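Side-chain contacts in phenolic acid decarboxylase (Sedimentibacter hydroxybenzoicus, PDB 7AE5), which catalyses the reversible, non-oxidative decarboxylation of 4-hydroxybenzoate and 3,4-dihydroxybenzoate with prenylated FMN and manganese as cofactors: residues M337-A342 with G362-G367; T405-P410 with T455-P460; T443-V446 with P450-R453. All coordinates share one frame; numbering follows the deposited sequence.

Contact 1 of 3, residues M337-A342 with G362-G367; sequences MPEVVA and GGYAKG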
loop_
_atom_site.group_PDB
_atom_site.type_symbol
_atom_site.label_atom_id
_atom_site.label_comp_id
_atom_site.label_asym_id
_atom_site.label_seq_id
_atom_site.Cartn_x
_atom_site.Cartn_y
_atom_site.Cartn_z
ATOM N N MET C 337 16.221 11.301 -24.039
ATOM C CA MET C 337 15.812 12.288 -23.042
ATOM C C MET C 337 16.919 13.317 -22.902
ATOM O O MET C 337 17.708 13.286 -21.949
ATOM C CB MET C 337 15.503 11.617 -21.705
ATOM C CG MET C 337 14.307 10.701 -21.781
ATOM S SD MET C 337 14.256 9.517 -20.436
ATOM C CE MET C 337 12.502 9.198 -20.362
ATOM N N PRO C 338 17.008 14.257 -23.845
ATOM C CA PRO C 338 18.058 15.284 -23.768
ATOM C C PRO C 338 17.957 16.169 -22.535
ATOM O O PRO C 338 18.895 16.929 -22.264
ATOM C CB PRO C 338 17.849 16.089 -25.058
ATOM C CG PRO C 338 16.387 15.887 -25.368
ATOM C CD PRO C 338 16.144 14.451 -25.021
ATOM N N GLU C 339 16.863 16.085 -21.775
ATOM C CA GLU C 339 16.714 16.867 -20.555
ATOM C C GLU C 339 17.568 16.339 -19.412
ATOM O O GLU C 339 17.744 17.046 -18.415
ATOM C CB GLU C 339 15.249 16.886 -20.139
ATOM C CG GLU C 339 14.378 17.640 -21.113
ATOM C CD GLU C 339 13.635 16.707 -22.045
ATOM O OE1 GLU C 339 12.707 17.167 -22.738
ATOM O OE2 GLU C 339 13.972 15.502 -22.073
ATOM N N VAL C 340 18.099 15.125 -19.532
ATOM C CA VAL C 340 18.928 14.567 -18.475
ATOM C C VAL C 340 20.259 15.304 -18.432
ATOM O O VAL C 340 20.938 15.461 -19.457
ATOM C CB VAL C 340 19.125 13.061 -18.684
ATOM C CG1 VAL C 340 20.202 12.537 -17.751
ATOM C CG2 VAL C 340 17.813 12.329 -18.455
ATOM N N VAL C 341 20.641 15.756 -17.242
ATOM C CA VAL C 341 21.862 16.535 -17.072
ATOM C C VAL C 341 23.039 15.651 -16.669
ATOM O O VAL C 341 24.144 15.807 -17.194
ATOM C CB VAL C 341 21.612 17.659 -16.044
ATOM C CG1 VAL C 341 22.896 18.390 -15.714
ATOM C CG2 VAL C 341 20.574 18.633 -16.576
ATOM N N ALA C 342 22.826 14.711 -15.748
ATOM C CA ALA C 342 23.899 13.844 -15.282
ATOM C C ALA C 342 23.305 12.612 -14.615
ATOM O O ALA C 342 22.180 12.644 -14.108
ATOM C CB ALA C 342 24.828 14.575 -14.305
ATOM N N GLY C 362 4.867 17.704 -16.069
ATOM C CA GLY C 362 4.520 17.064 -14.814
ATOM C C GLY C 362 4.674 15.556 -14.815
ATOM O O GLY C 362 4.118 14.869 -15.675
ATOM N N GLY C 363 5.438 15.034 -13.856
ATOM C CA GLY C 363 5.677 13.612 -13.748
ATOM C C GLY C 363 6.833 13.088 -14.571
ATOM O O GLY C 363 7.120 11.885 -14.508
ATOM N N TYR C 364 7.514 13.954 -15.327
ATOM C CA TYR C 364 8.577 13.511 -16.225
ATOM C C TYR C 364 9.722 12.840 -15.476
ATOM O O TYR C 364 10.430 12.004 -16.049
ATOM C CB TYR C 364 9.093 14.705 -17.027
ATOM C CG TYR C 364 10.159 14.395 -18.051
ATOM C CD1 TYR C 364 9.852 13.718 -19.225
ATOM C CD2 TYR C 364 11.472 14.810 -17.857
ATOM C CE1 TYR C 364 10.827 13.448 -20.169
ATOM C CE2 TYR C 364 12.451 14.546 -18.794
ATOM C CZ TYR C 364 12.124 13.865 -19.947
ATOM O OH TYR C 364 13.099 13.601 -20.880
ATOM N N ALA C 365 9.920 13.188 -14.202
ATOM C CA ALA C 365 11.028 12.620 -13.443
ATOM C C ALA C 365 10.871 11.118 -13.243
ATOM O O ALA C 365 11.871 10.392 -13.210
ATOM C CB ALA C 365 11.155 13.321 -12.094
ATOM N N LYS C 366 9.637 10.635 -13.097
ATOM C CA LYS C 366 9.436 9.194 -13.001
ATOM C C LYS C 366 9.592 8.524 -14.358
ATOM O O LYS C 366 10.000 7.359 -14.430
ATOM C CB LYS C 366 8.065 8.891 -12.398
ATOM C CG LYS C 366 7.917 9.398 -10.975
ATOM C CD LYS C 366 6.937 8.570 -10.170
ATOM C CE LYS C 366 6.941 9.009 -8.712
ATOM N NZ LYS C 366 5.726 8.557 -7.971
ATOM N N GLY C 367 9.281 9.237 -15.438
ATOM C CA GLY C 367 9.557 8.702 -16.758
ATOM C C GLY C 367 11.040 8.482 -16.985
ATOM O O GLY C 367 11.446 7.476 -17.572
#

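Contact 2 of 3, residues T405-P410 with T455-P460; sequences TTRVHP and TQLLDP. With RB (rubidium ion), chain Q.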
loop_
_atom_site.group_PDB
_atom_site.type_symbol
_atom_site.label_atom_id
_atom_site.label_comp_id
_atom_site.label_asym_id
_atom_site.label_seq_id
_atom_site.Cartn_x
_atom_site.Cartn_y
_atom_site.Cartn_z
ATOM N N THR C 405 14.747 16.241 1.309
ATOM C CA THR C 405 13.998 16.765 2.443
ATOM C C THR C 405 13.008 17.863 2.068
ATOM O O THR C 405 12.150 18.194 2.892
ATOM C CB THR C 405 14.961 17.293 3.511
ATOM O OG1 THR C 405 15.771 18.338 2.958
ATOM C CG2 THR C 405 15.856 16.173 4.024
ATOM N N THR C 406 13.091 18.437 0.863
ATOM C CA THR C 406 12.225 19.556 0.502
ATOM C C THR C 406 11.361 19.340 -0.738
ATOM O O THR C 406 10.421 20.117 -0.945
ATOM C CB THR C 406 13.053 20.842 0.308
ATOM O OG1 THR C 406 14.048 20.639 -0.704
ATOM C CG2 THR C 406 13.730 21.254 1.613
ATOM N N ARG C 407 11.641 18.327 -1.565
ATOM C CA ARG C 407 10.863 18.068 -2.773
ATOM C C ARG C 407 10.227 16.685 -2.802
ATOM O O ARG C 407 9.560 16.345 -3.793
ATOM C CB ARG C 407 11.738 18.236 -4.024
ATOM C CG ARG C 407 12.708 19.401 -3.968
ATOM C CD ARG C 407 12.006 20.724 -4.214
ATOM N NE ARG C 407 12.404 21.732 -3.238
ATOM C CZ ARG C 407 12.516 23.026 -3.503
ATOM N NH1 ARG C 407 12.891 23.891 -2.575
ATOM N NH2 ARG C 407 12.247 23.463 -4.730
ATOM N N VAL C 408 10.421 15.878 -1.764
ATOM C CA VAL C 408 9.876 14.528 -1.695
ATOM C C VAL C 408 8.712 14.538 -0.717
ATOM O O VAL C 408 8.904 14.679 0.498
ATOM C CB VAL C 408 10.932 13.496 -1.276
ATOM C CG1 VAL C 408 10.272 12.155 -0.960
ATOM C CG2 VAL C 408 11.966 13.331 -2.362
ATOM N N HIS C 409 7.506 14.406 -1.247
ATOM C CA HIS C 409 6.339 14.039 -0.463
ATOM C C HIS C 409 6.254 12.524 -0.538
ATOM O O HIS C 409 5.866 11.981 -1.581
ATOM C CB HIS C 409 5.078 14.705 -1.014
ATOM C CG HIS C 409 3.862 14.531 -0.155
ATOM N ND1 HIS C 409 3.416 13.299 0.272
ATOM C CD2 HIS C 409 2.984 15.437 0.336
ATOM C CE1 HIS C 409 2.322 13.454 0.996
ATOM N NE2 HIS C 409 2.038 14.743 1.050
ATOM N N PRO C 410 6.644 11.803 0.516
ATOM C CA PRO C 410 6.656 10.334 0.431
ATOM C C PRO C 410 5.299 9.730 0.114
ATOM O O PRO C 410 5.235 8.553 -0.256
ATOM C CB PRO C 410 7.154 9.908 1.818
ATOM C CG PRO C 410 7.960 11.081 2.291
ATOM C CD PRO C 410 7.209 12.283 1.789
ATOM N N THR C 455 7.939 28.108 -4.169
ATOM C CA THR C 455 8.963 28.932 -3.550
ATOM C C THR C 455 9.957 29.401 -4.603
ATOM O O THR C 455 10.126 28.776 -5.654
ATOM C CB THR C 455 9.707 28.172 -2.441
ATOM O OG1 THR C 455 10.072 26.868 -2.910
ATOM C CG2 THR C 455 8.829 28.035 -1.210
ATOM N N GLN C 456 10.616 30.518 -4.307
ATOM C CA GLN C 456 11.675 31.054 -5.152
ATOM C C GLN C 456 13.016 30.718 -4.516
ATOM O O GLN C 456 13.328 31.205 -3.424
ATOM C CB GLN C 456 11.530 32.563 -5.335
ATOM C CG GLN C 456 12.702 33.199 -6.063
ATOM C CD GLN C 456 12.909 32.613 -7.448
ATOM O OE1 GLN C 456 12.019 32.672 -8.296
ATOM N NE2 GLN C 456 14.087 32.040 -7.683
ATOM N N LEU C 457 13.802 29.890 -5.196
ATOM C CA LEU C 457 15.071 29.445 -4.645
ATOM C C LEU C 457 16.099 30.572 -4.645
ATOM O O LEU C 457 16.028 31.515 -5.438
ATOM C CB LEU C 457 15.602 28.254 -5.436
ATOM C CG LEU C 457 14.801 26.969 -5.241
ATOM C CD1 LEU C 457 15.266 25.920 -6.219
ATOM C CD2 LEU C 457 14.939 26.469 -3.815
ATOM N N LEU C 458 17.067 30.459 -3.736
ATOM C CA LEU C 458 18.138 31.442 -3.595
ATOM C C LEU C 458 19.170 31.189 -4.689
ATOM O O LEU C 458 20.187 30.516 -4.496
ATOM C CB LEU C 458 18.750 31.365 -2.203
ATOM C CG LEU C 458 17.778 31.689 -1.068
ATOM C CD1 LEU C 458 18.256 31.134 0.265
ATOM C CD2 LEU C 458 17.576 33.187 -0.981
ATOM N N ASP C 459 18.891 31.739 -5.865
ATOM C CA ASP C 459 19.799 31.580 -6.990
ATOM C C ASP C 459 21.144 32.224 -6.664
ATOM O O ASP C 459 21.187 33.279 -6.018
ATOM C CB ASP C 459 19.198 32.202 -8.252
ATOM C CG ASP C 459 17.874 31.569 -8.638
ATOM O OD1 ASP C 459 17.591 30.450 -8.161
ATOM O OD2 ASP C 459 17.120 32.186 -9.421
ATOM N N PRO C 460 22.254 31.619 -7.082
ATOM C CA PRO C 460 23.559 32.108 -6.652
ATOM C C PRO C 460 23.803 33.523 -7.155
ATOM O O PRO C 460 23.272 33.925 -8.205
ATOM C CB PRO C 460 24.540 31.112 -7.285
ATOM C CG PRO C 460 23.760 30.408 -8.351
ATOM C CD PRO C 460 22.356 30.371 -7.857
HETATM RB RB RB Q . 8.822 15.704 -6.043
HETATM O O HOH W 1 7.469 15.830 -8.085
#

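Contact 3 of 3, residues T443-V446 with P450-R453; sequences TTPV and PNPR. With RB (rubidium ion), chain Q.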
loop_
_atom_site.group_PDB
_atom_site.type_symbol
_atom_site.label_atom_id
_atom_site.label_comp_id
_atom_site.label_asym_id
_atom_site.label_seq_id
_atom_site.Cartn_x
_atom_site.Cartn_y
_atom_site.Cartn_z
ATOM N N THR C 443 12.141 15.894 -7.362
ATOM C CA THR C 443 12.094 17.074 -8.210
ATOM C C THR C 443 10.929 17.981 -7.834
ATOM O O THR C 443 9.945 17.562 -7.196
ATOM C CB THR C 443 11.994 16.695 -9.692
ATOM O OG1 THR C 443 10.706 16.127 -9.962
ATOM C CG2 THR C 443 13.086 15.705 -10.064
ATOM N N THR C 444 11.083 19.248 -8.237
ATOM C CA THR C 444 10.072 20.278 -8.047
ATOM C C THR C 444 8.927 20.068 -9.029
ATOM O O THR C 444 9.174 19.870 -10.224
ATOM C CB THR C 444 10.690 21.662 -8.267
ATOM O OG1 THR C 444 11.842 21.823 -7.428
ATOM C CG2 THR C 444 9.686 22.759 -7.971
ATOM N N PRO C 445 7.675 20.102 -8.577
ATOM C CA PRO C 445 6.553 19.917 -9.504
ATOM C C PRO C 445 6.526 20.991 -10.581
ATOM O O PRO C 445 6.773 22.170 -10.321
ATOM C CB PRO C 445 5.321 20.008 -8.594
ATOM C CG PRO C 445 5.831 19.673 -7.226
ATOM C CD PRO C 445 7.233 20.194 -7.174
ATOM N N VAL C 446 6.236 20.566 -11.803
ATOM C CA VAL C 446 5.984 21.479 -12.913
ATOM C C VAL C 446 4.593 21.169 -13.446
ATOM O O VAL C 446 4.067 20.063 -13.231
ATOM C CB VAL C 446 7.066 21.362 -14.014
ATOM C CG1 VAL C 446 8.459 21.408 -13.409
ATOM C CG2 VAL C 446 6.877 20.094 -14.815
ATOM N N PRO C 450 0.144 19.958 -9.518
ATOM C CA PRO C 450 -0.066 21.102 -8.623
ATOM C C PRO C 450 1.088 21.249 -7.643
ATOM O O PRO C 450 1.666 20.264 -7.181
ATOM C CB PRO C 450 -1.376 20.759 -7.900
ATOM C CG PRO C 450 -1.991 19.637 -8.684
ATOM C CD PRO C 450 -0.855 18.898 -9.308
ATOM N N ASN C 451 1.429 22.500 -7.336
ATOM C CA ASN C 451 2.473 22.780 -6.364
ATOM C C ASN C 451 1.835 23.245 -5.066
ATOM O O ASN C 451 1.139 24.274 -5.065
ATOM C CB ASN C 451 3.437 23.837 -6.890
ATOM C CG ASN C 451 4.818 23.719 -6.273
ATOM O OD1 ASN C 451 4.957 23.445 -5.081
ATOM N ND2 ASN C 451 5.849 23.919 -7.086
ATOM N N PRO C 452 2.025 22.529 -3.954
ATOM C CA PRO C 452 1.379 22.941 -2.698
ATOM C C PRO C 452 1.910 24.248 -2.138
ATOM O O PRO C 452 1.183 24.922 -1.398
ATOM C CB PRO C 452 1.670 21.767 -1.753
ATOM C CG PRO C 452 2.914 21.146 -2.300
ATOM C CD PRO C 452 2.836 21.310 -3.793
ATOM N N ARG C 453 3.150 24.625 -2.460
ATOM C CA ARG C 453 3.687 25.918 -2.042
ATOM C C ARG C 453 4.872 26.233 -2.953
ATOM O O ARG C 453 5.972 25.720 -2.735
ATOM C CB ARG C 453 4.098 25.911 -0.578
ATOM C CG ARG C 453 4.464 27.291 -0.047
ATOM C CD ARG C 453 4.477 27.336 1.476
ATOM N NE ARG C 453 5.647 26.663 2.031
ATOM C CZ ARG C 453 6.833 27.233 2.187
ATOM N NH1 ARG C 453 7.047 28.493 1.841
ATOM N NH2 ARG C 453 7.833 26.521 2.700
HETATM RB RB RB Q . 8.822 15.704 -6.043
HETATM O O HOH W 1 7.469 15.830 -8.085
#

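Contact 1 of 3, residues M337-A342 with G362-G367
Met337 and Glu339 belong to a type I turn, Met337 to Val340, that leads into strand 340-347, outermost in its sheet within this chain. They meet Tyr364 in the first turn of helix 364-372. Both segments lie in the C-terminal domain of this UbiD-family enzyme. Tyr364 points its phenol at the turn, with CG anti to the backbone N (chi1 -177°). Its OH donates to Glu339 OE2 at 2.4 Å. The bond is modelled very short, so its length is doubtful. The two side chains cross at about a right angle, and the carboxylate plane stands 68° from the ring. Glu339 bends at chi2 (100°) to bring its carboxylate round to the phenol. Its other oxygen, OE1, forms a salt bridge with Arg360. Met337 runs past the ring in the opposite direction. Its CB lies 3.2 Å from Tyr364 OH, and its extended chain carries CE to 3.4 Å from Gly367 O. Met379 of the second subunit packs on both Met337 and Tyr364. A phenylalanine in place of Tyr364 would probably leave Glu339 OE2 without this phenol donor and the carboxylate freer to turn about its Arg360 salt bridge. Gly363 fills the N-cap position just before the helix. The helix lies in the beta-alpha-beta connection between parallel strands 352-357 and 384-388, and the contact ties its start to the turn before strand 340-347, antiparallel to 352-357.

Contact 2 of 3, residues T405-P410 with T455-P460
Arg407 brings its guanidinium alongside the end of Leu457, the two side chains sliding past each other in opposite directions. NH1 lies 3.5 Å from Leu457 CD2. NH2 is farther off, 4.1 Å from the same Leu457 CD2. The leucine meets the flat group obliquely. Thr455 OG1 stands 4.1 Å from Arg407 NH1, which is too long for a hydrogen bond. Arg407 is deposited in two conformers, and these distances hold for one of them. Its chain bends at chi2 (-77°) and again at chi3, which brings the end closer to Leu457. NE donates to Thr406 OG1 at 3.2 Å, with the acceptor tilted 19° from the guanidinium plane. Thr406 OG1 is also bonded to Trp402 O, one turn back in helix 397-407. NH2 is hydrogen-bonded to Thr444 OG1. The contact thus joins the C-terminal part of helix 397-407 to the loop between strand 434-441 and helix 464-475. The backbone of Arg407 has a separate role. Its O binds the rubidium ion at 2.5 Å, together with a water, Asp413, Asp441 O and Thr443 O. The ion may mark a site for a monovalent cation. On the loop side, Leu457 packs on Phe391 and Trp402, and on Gly281 of the third subunit. Gln456 NE2 donates to Leu457 O at 3.0 Å, in the carbonyl plane and on a lone pair. Gln456 OE1 accepts from Lys46 of the ShdD chain.

Contact 3 of 3, residues T443-V446 with P450-R453
Pro445 turns one side of its ring toward Pro450 and Asn451, and it takes the largest share of this contact. CB lies 3.9 Å from Pro450 O. CD lies 4.0 Å from Asn451 ND2, where the proline ring and the asparagine side chain cross at about a right angle. The same ND2 is 3.8 Å from Pro445 O, too far for a hydrogen bond. Thr444 adds its methyl group, with CG2 4.1 Å from Asn451 ND2. The amide therefore comes close to the chain through van der Waals contacts. Asn451 places CG anti to its own backbone nitrogen (chi1 -154°), which swings the amide toward Pro445. Its OD1 takes a weak bond of 3.4 Å from Arg453 N, in the pattern of an Asx turn. Both segments belong to the proline-rich loop between strand 434-441 and helix 464-475. The loop doubles back here without strand pairing, and the CA atoms of Pro445 and Asn451 come within 5.9 Å. Thr444 turns its hydroxyl to other partners: OG1 is hydrogen-bonded to Asp389 OD2 and to Arg407 NH2. Just before it, Thr443 O binds the rubidium ion at 2.5 Å. The returning half of the loop meets other copies of the protein. Pro450 packs on Pro431 of the second subunit, and the third subunit packs against Pro452 and Arg453.

Overall arrangement
The three contacts lie on the same side of the chain's centre and away from the annotated cofactor and active sites. Contacts 2 and 3 are closest, with centres about 9 Å apart. They share the rubidium ion and its water, and Arg407 NH2 lies 3.2 Å from Thr444 OG1, a probable hydrogen bond. Contact 3 falls within the stretch of chain that contact 2 closes. Contact 1 touches contact 3: Gly362 N is 3.4 Å from Val446 CG2, and Ala365 CB is 3.6 Å from Thr443 OG1. Its centre is about 17 Å from that of contact 2, and the two do not touch. The Tyr364 side chain is about 11 Å from the rubidium.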